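Local coordinates for tyrosine-protein phosphatase non-receptor type 18 (Homo sapiens, PDB 2OC3) that removes phosphate from phosphotyrosine in proteins, acting differentially on autophosphorylated tyrosine kinases through this classical phosphatase catalytic domain, at residues Leu243-Tyr248 with Arg286-Thr291; Val128-Met133 with Glu216-Leu221. One frame throughout, in Å; residues are numbered along the deposited sequence.

Both contacts lie in the catalytic domain, their centres about 16 Å apart, and together they run from the central mixed sheet out into the helices packed on it. Interaction 2 sets helix 209-222 on strand 130-133; interaction 1 pairs helix 238-254 with helix 282-296. Along the chain they follow in series, and between them come strand 229-232 and the signature loop with the predicted nucleophile Cys233. The two contacts touch: a 2.8 Å salt bridge from Asp247 OD2 to Arg219 NH2 joins helices 238-254 and 209-222, and Leu243 packs on Leu132 of the strand. Helix 238-254, which follows the phosphate-binding loop, is thereby tied to both the sheet side and helix 282-296, the last of this construct.

Interaction 1. Residues Leu243-Tyr248 with Arg286-Thr291; sequences LCTVDY and RFLYHT
Leu288 presses its forked end against Thr245 and Val246, and the three apolar tips form the centre of this helix-helix contact. The methyl CG2 of Thr245 faces the mouth of the leucine fork, 3.6 Å from both CD1 and CD2 of Leu288, with the two side chains crossing at about a right angle. CD1 of Leu288 also meets CG2 of Val246 at 3.6 Å, the two side chains sliding past each other in opposite directions. One turn on, Thr291 CG2 lies 3.9 Å from both methyls of Val246.

Each threonine offers its methyl because CG2 stands anti to the backbone N while the hydroxyl folds back to its own helix. OG1 of Thr291 donates to Phe287 O at 2.8 Å, from the opposite face of the carbonyl plane to Thr291 N, and OG1 of Thr245 bonds to Gly241 O. The segment axes approach to 10.4 Å at 24°, nearly parallel; Met271 and Val268 of helix 264-272 touch Thr245 and Leu288 respectively, while Met211 of helix 209-222 touches Thr291. With their hydroxyls bonded within their own helices, both threonines act as apolar residues, and the contacts between the segments join carbon atoms only, consistent with apolar packing.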
loop_
_atom_site.group_PDB
_atom_site.type_symbol
_atom_site.label_atom_id
_atom_site.label_comp_id
_atom_site.label_asym_id
_atom_site.label_seq_id
_atom_site.Cartn_x
_atom_site.Cartn_y
_atom_site.Cartn_z
ATOM N N LEU A 243 2.405 -1.439 -6.057
ATOM C CA LEU A 243 3.408 -0.564 -5.460
ATOM C C LEU A 243 4.335 -1.304 -4.509
ATOM O O LEU A 243 5.557 -1.094 -4.536
ATOM C CB LEU A 243 2.779 0.605 -4.707
ATOM C CG LEU A 243 2.201 1.716 -5.570
ATOM C CD1 LEU A 243 1.550 2.780 -4.751
ATOM C CD2 LEU A 243 3.259 2.389 -6.474
ATOM N N CYS A 244 3.774 -2.151 -3.639
ATOM C CA CYS A 244 4.609 -2.873 -2.666
ATOM C C CYS A 244 5.550 -3.816 -3.384
ATOM O O CYS A 244 6.736 -3.960 -2.994
ATOM C CB CYS A 244 3.782 -3.653 -1.654
ATOM S SG CYS A 244 2.817 -2.567 -0.525
ATOM N N THR A 245 5.078 -4.457 -4.441
ATOM C CA THR A 245 5.922 -5.412 -5.156
ATOM C C THR A 245 7.042 -4.680 -5.906
ATOM O O THR A 245 8.196 -5.148 -5.921
ATOM C CB THR A 245 5.108 -6.269 -6.146
ATOM O OG1 THR A 245 4.092 -6.978 -5.426
ATOM C CG2 THR A 245 6.021 -7.265 -6.862
ATOM N N VAL A 246 6.731 -3.540 -6.523
ATOM C CA VAL A 246 7.748 -2.790 -7.240
ATOM C C VAL A 246 8.846 -2.358 -6.257
ATOM O O VAL A 246 10.056 -2.469 -6.526
ATOM C CB VAL A 246 7.119 -1.567 -7.949
ATOM C CG1 VAL A 246 8.217 -0.575 -8.458
ATOM C CG2 VAL A 246 6.191 -2.011 -9.060
ATOM N N ASP A 247 8.442 -1.881 -5.092
ATOM C CA ASP A 247 9.425 -1.452 -4.112
ATOM C C ASP A 247 10.228 -2.624 -3.606
ATOM O O ASP A 247 11.446 -2.489 -3.426
ATOM C CB ASP A 247 8.791 -0.779 -2.899
ATOM C CG ASP A 247 9.827 -0.350 -1.895
ATOM O OD1 ASP A 247 10.462 0.699 -2.143
ATOM O OD2 ASP A 247 10.007 -1.032 -0.881
ATOM N N TYR A 248 9.577 -3.746 -3.288
ATOM C CA TYR A 248 10.288 -4.957 -2.840
ATOM C C TYR A 248 11.375 -5.364 -3.862
ATOM O O TYR A 248 12.553 -5.611 -3.503
ATOM C CB TYR A 248 9.266 -6.069 -2.625
ATOM C CG TYR A 248 9.805 -7.365 -2.048
ATOM C CD1 TYR A 248 9.602 -7.678 -0.709
ATOM C CD2 TYR A 248 10.403 -8.315 -2.873
ATOM C CE1 TYR A 248 10.053 -8.889 -0.179
ATOM C CE2 TYR A 248 10.857 -9.521 -2.348
ATOM C CZ TYR A 248 10.682 -9.779 -1.006
ATOM O OH TYR A 248 11.097 -10.983 -0.447
ATOM N N ARG A 286 0.758 -7.794 -15.608
ATOM C CA ARG A 286 1.547 -7.463 -16.805
ATOM C C ARG A 286 2.277 -6.121 -16.590
ATOM O O ARG A 286 3.462 -5.993 -16.948
ATOM C CB ARG A 286 0.665 -7.401 -18.048
ATOM C CG ARG A 286 0.164 -8.720 -18.576
ATOM C CD ARG A 286 -0.670 -8.518 -19.880
ATOM N NE ARG A 286 -1.203 -9.798 -20.373
ATOM C CZ ARG A 286 -0.489 -10.707 -21.032
ATOM N NH1 ARG A 286 0.794 -10.488 -21.313
ATOM N NH2 ARG A 286 -1.063 -11.847 -21.421
ATOM N N PHE A 287 1.577 -5.124 -16.034
ATOM C CA PHE A 287 2.184 -3.810 -15.728
ATOM C C PHE A 287 3.380 -3.956 -14.773
ATOM O O PHE A 287 4.447 -3.305 -14.948
ATOM C CB PHE A 287 1.138 -2.905 -15.144
ATOM C CG PHE A 287 1.612 -1.502 -14.839
ATOM C CD1 PHE A 287 2.011 -0.649 -15.848
ATOM C CD2 PHE A 287 1.533 -1.001 -13.553
ATOM C CE1 PHE A 287 2.379 0.647 -15.544
ATOM C CE2 PHE A 287 1.893 0.308 -13.272
ATOM C CZ PHE A 287 2.319 1.109 -14.273
ATOM N N LEU A 288 3.229 -4.817 -13.768
ATOM C CA LEU A 288 4.296 -5.093 -12.839
ATOM C C LEU A 288 5.494 -5.713 -13.580
ATOM O O LEU A 288 6.651 -5.317 -13.354
ATOM C CB LEU A 288 3.726 -6.020 -11.738
ATOM C CG LEU A 288 4.694 -6.551 -10.703
ATOM C CD1 LEU A 288 5.285 -5.394 -9.823
ATOM C CD2 LEU A 288 3.968 -7.608 -9.851
ATOM N N TYR A 289 5.258 -6.688 -14.454
ATOM C CA TYR A 289 6.295 -7.226 -15.312
ATOM C C TYR A 289 7.006 -6.178 -16.143
ATOM O O TYR A 289 8.219 -6.172 -16.194
ATOM C CB TYR A 289 5.773 -8.357 -16.220
ATOM C CG TYR A 289 6.165 -9.738 -15.748
ATOM C CD1 TYR A 289 5.336 -10.446 -14.890
ATOM C CD2 TYR A 289 7.368 -10.316 -16.122
ATOM C CE1 TYR A 289 5.676 -11.694 -14.431
ATOM C CE2 TYR A 289 7.718 -11.612 -15.679
ATOM C CZ TYR A 289 6.855 -12.280 -14.821
ATOM O OH TYR A 289 7.133 -13.537 -14.329
ATOM N N HIS A 290 6.250 -5.267 -16.742
ATOM C CA HIS A 290 6.807 -4.183 -17.545
ATOM C C HIS A 290 7.733 -3.308 -16.683
ATOM O O HIS A 290 8.857 -2.934 -17.091
ATOM C CB HIS A 290 5.663 -3.331 -18.099
ATOM C CG HIS A 290 6.066 -2.291 -19.103
ATOM N ND1 HIS A 290 7.370 -2.052 -19.484
ATOM C CD2 HIS A 290 5.306 -1.417 -19.801
ATOM C CE1 HIS A 290 7.392 -1.083 -20.385
ATOM N NE2 HIS A 290 6.153 -0.679 -20.594
ATOM N N THR A 291 7.269 -2.995 -15.472
ATOM C CA THR A 291 7.996 -2.145 -14.536
ATOM C C THR A 291 9.303 -2.796 -14.115
ATOM O O THR A 291 10.359 -2.138 -14.102
ATOM C CB THR A 291 7.146 -1.819 -13.285
ATOM O OG1 THR A 291 5.881 -1.252 -13.687
ATOM C CG2 THR A 291 7.869 -0.843 -12.382
#

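Interaction 2. Residues Val128-Met133 with Glu216-Leu221; sequences VKVILM and EEARRL
Val130 meets the helix with both methyls, one at Ala218 and the other at Leu221. CG1 of Val130 lies 4.0 Å from Ala218 CB, whereas CG2 of Val130 reaches Leu221 CB at 3.8 Å and stands equally close to the carbonyl oxygen of Ala218. This division follows from the valine torsion, with CG1 anti to the backbone N (chi1 -171°) and CG2 beside it. Val130 and Leu221 cross at about a right angle, and it is the CB of the leucine, not its branched end, that touches. Two residues along the strand, Leu132 brings both prongs to the same small methyl: CD1 of Leu132 is 4.0 Å from Ala218 CB, and CD2 is scarcely farther. Ala218 is thus shared by two strand side chains, and its small side chain is consistent with the close approach, 9.0 Å between the segment axes.

The strand lies inside the mixed sheet of the protein tyrosine phosphatase fold, between parallel neighbours 229-232 and 187-196, and helix 209-222 runs nearly antiparallel to it, at 164°. Backbone bonds to Cys230 on one side and to Tyr192 and Leu194 on the other hold the strand in place, and Leu194 also touches Ala218.

The salt bridge of this region lies within the helix. NE and NH2 of Arg220 both donate to Glu217 OE1, at 3.0 and 2.9 Å, gripping it side-on with the acceptor in the guanidinium plane. Arg219, whose CB points away from the strand, turns toward helix 238-254, where it touches Arg250 and Gln251.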
loop_
_atom_site.group_PDB
_atom_site.type_symbol
_atom_site.label_atom_id
_atom_site.label_comp_id
_atom_site.label_asym_id
_atom_site.label_seq_id
_atom_site.Cartn_x
_atom_site.Cartn_y
_atom_site.Cartn_z
ATOM N N VAL A 128 5.251 5.871 10.866
ATOM C CA VAL A 128 5.277 6.072 9.412
ATOM C C VAL A 128 5.780 7.458 9.030
ATOM O O VAL A 128 5.394 8.463 9.651
ATOM C CB VAL A 128 3.852 5.869 8.867
ATOM C CG1 VAL A 128 3.737 6.285 7.376
ATOM C CG2 VAL A 128 3.428 4.404 9.054
ATOM N N LYS A 129 6.699 7.482 8.064
ATOM C CA LYS A 129 7.295 8.700 7.528
ATOM C C LYS A 129 6.726 9.029 6.139
ATOM O O LYS A 129 6.655 10.202 5.768
ATOM C CB LYS A 129 8.808 8.516 7.432
ATOM C CG LYS A 129 9.473 8.371 8.800
ATOM C CD LYS A 129 10.955 8.052 8.730
ATOM N N VAL A 130 6.342 7.993 5.401
ATOM C CA VAL A 130 5.863 8.174 4.003
ATOM C C VAL A 130 4.596 7.349 3.780
ATOM O O VAL A 130 4.537 6.158 4.130
ATOM C CB VAL A 130 6.914 7.738 2.996
ATOM C CG1 VAL A 130 6.509 8.118 1.587
ATOM C CG2 VAL A 130 8.258 8.373 3.282
ATOM N N ILE A 131 3.581 8.014 3.243
ATOM C CA ILE A 131 2.351 7.399 2.765
ATOM C C ILE A 131 2.329 7.418 1.236
ATOM O O ILE A 131 2.652 8.483 0.625
ATOM C CB ILE A 131 1.137 8.168 3.255
ATOM C CG1 ILE A 131 1.090 8.252 4.783
ATOM C CG2 ILE A 131 -0.206 7.570 2.715
ATOM C CD1 ILE A 131 0.085 9.280 5.282
ATOM N N LEU A 132 2.008 6.299 0.603
ATOM C CA LEU A 132 1.809 6.247 -0.831
ATOM C C LEU A 132 0.344 5.957 -1.065
ATOM O O LEU A 132 -0.122 4.909 -0.645
ATOM C CB LEU A 132 2.654 5.152 -1.468
ATOM C CG LEU A 132 4.188 5.302 -1.439
ATOM C CD1 LEU A 132 4.818 4.871 -0.155
ATOM C CD2 LEU A 132 4.831 4.531 -2.604
ATOM N N MET A 133 -0.338 6.826 -1.800
ATOM C CA MET A 133 -1.772 6.743 -2.087
ATOM C C MET A 133 -1.910 6.527 -3.597
ATOM O O MET A 133 -1.412 7.339 -4.394
ATOM C CB MET A 133 -2.498 8.042 -1.692
ATOM C CG MET A 133 -3.919 8.104 -2.182
ATOM S SD MET A 133 -4.742 9.495 -1.402
ATOM C CE MET A 133 -6.385 9.427 -2.133
ATOM N N GLU A 216 10.860 5.795 -6.180
ATOM C CA GLU A 216 12.187 6.362 -5.955
ATOM C C GLU A 216 12.138 7.501 -4.933
ATOM O O GLU A 216 12.972 7.587 -4.017
ATOM C CB GLU A 216 12.794 6.860 -7.282
ATOM C CG GLU A 216 13.122 5.743 -8.290
ATOM C CD GLU A 216 13.244 6.194 -9.721
ATOM O OE1 GLU A 216 13.079 7.398 -10.035
ATOM O OE2 GLU A 216 13.485 5.299 -10.577
ATOM N N GLU A 217 11.174 8.402 -5.092
ATOM C CA GLU A 217 11.056 9.503 -4.155
ATOM C C GLU A 217 10.649 9.025 -2.767
ATOM O O GLU A 217 11.170 9.493 -1.755
ATOM C CB GLU A 217 10.065 10.526 -4.674
ATOM C CG GLU A 217 9.818 11.707 -3.711
ATOM C CD GLU A 217 11.062 12.534 -3.352
ATOM O OE1 GLU A 217 12.012 12.627 -4.144
ATOM O OE2 GLU A 217 11.084 13.127 -2.252
ATOM N N ALA A 218 9.720 8.077 -2.670
ATOM C CA ALA A 218 9.345 7.554 -1.367
ATOM C C ALA A 218 10.549 7.031 -0.615
ATOM O O ALA A 218 10.659 7.196 0.580
ATOM C CB ALA A 218 8.308 6.422 -1.496
ATOM N N ARG A 219 11.416 6.331 -1.345
ATOM C CA ARG A 219 12.595 5.757 -0.712
ATOM C C ARG A 219 13.589 6.813 -0.276
ATOM O O ARG A 219 14.252 6.641 0.758
ATOM C CB ARG A 219 13.240 4.727 -1.629
ATOM C CG ARG A 219 12.537 3.360 -1.534
ATOM C CD ARG A 219 12.943 2.683 -0.270
ATOM N NE ARG A 219 12.088 1.557 0.051
ATOM C CZ ARG A 219 12.016 0.999 1.247
ATOM N NH1 ARG A 219 12.722 1.476 2.274
ATOM N NH2 ARG A 219 11.188 -0.035 1.429
ATOM N N ARG A 220 13.703 7.902 -1.029
ATOM C CA ARG A 220 14.583 8.981 -0.559
ATOM C C ARG A 220 14.038 9.581 0.730
ATOM O O ARG A 220 14.797 9.890 1.650
ATOM C CB ARG A 220 14.716 10.083 -1.605
ATOM C CG ARG A 220 15.549 9.708 -2.813
ATOM C CD ARG A 220 15.850 10.850 -3.745
ATOM N NE ARG A 220 14.676 11.231 -4.515
ATOM C CZ ARG A 220 14.382 10.776 -5.738
ATOM N NH1 ARG A 220 15.173 9.917 -6.367
ATOM N NH2 ARG A 220 13.319 11.200 -6.344
ATOM N N LEU A 221 12.714 9.785 0.793
ATOM C CA LEU A 221 12.094 10.402 1.968
ATOM C C LEU A 221 12.117 9.482 3.175
ATOM O O LEU A 221 12.218 9.949 4.319
ATOM C CB LEU A 221 10.655 10.806 1.667
ATOM C CG LEU A 221 10.505 11.861 0.588
ATOM C CD1 LEU A 221 9.078 11.914 0.060
ATOM C CD2 LEU A 221 10.953 13.265 1.093
#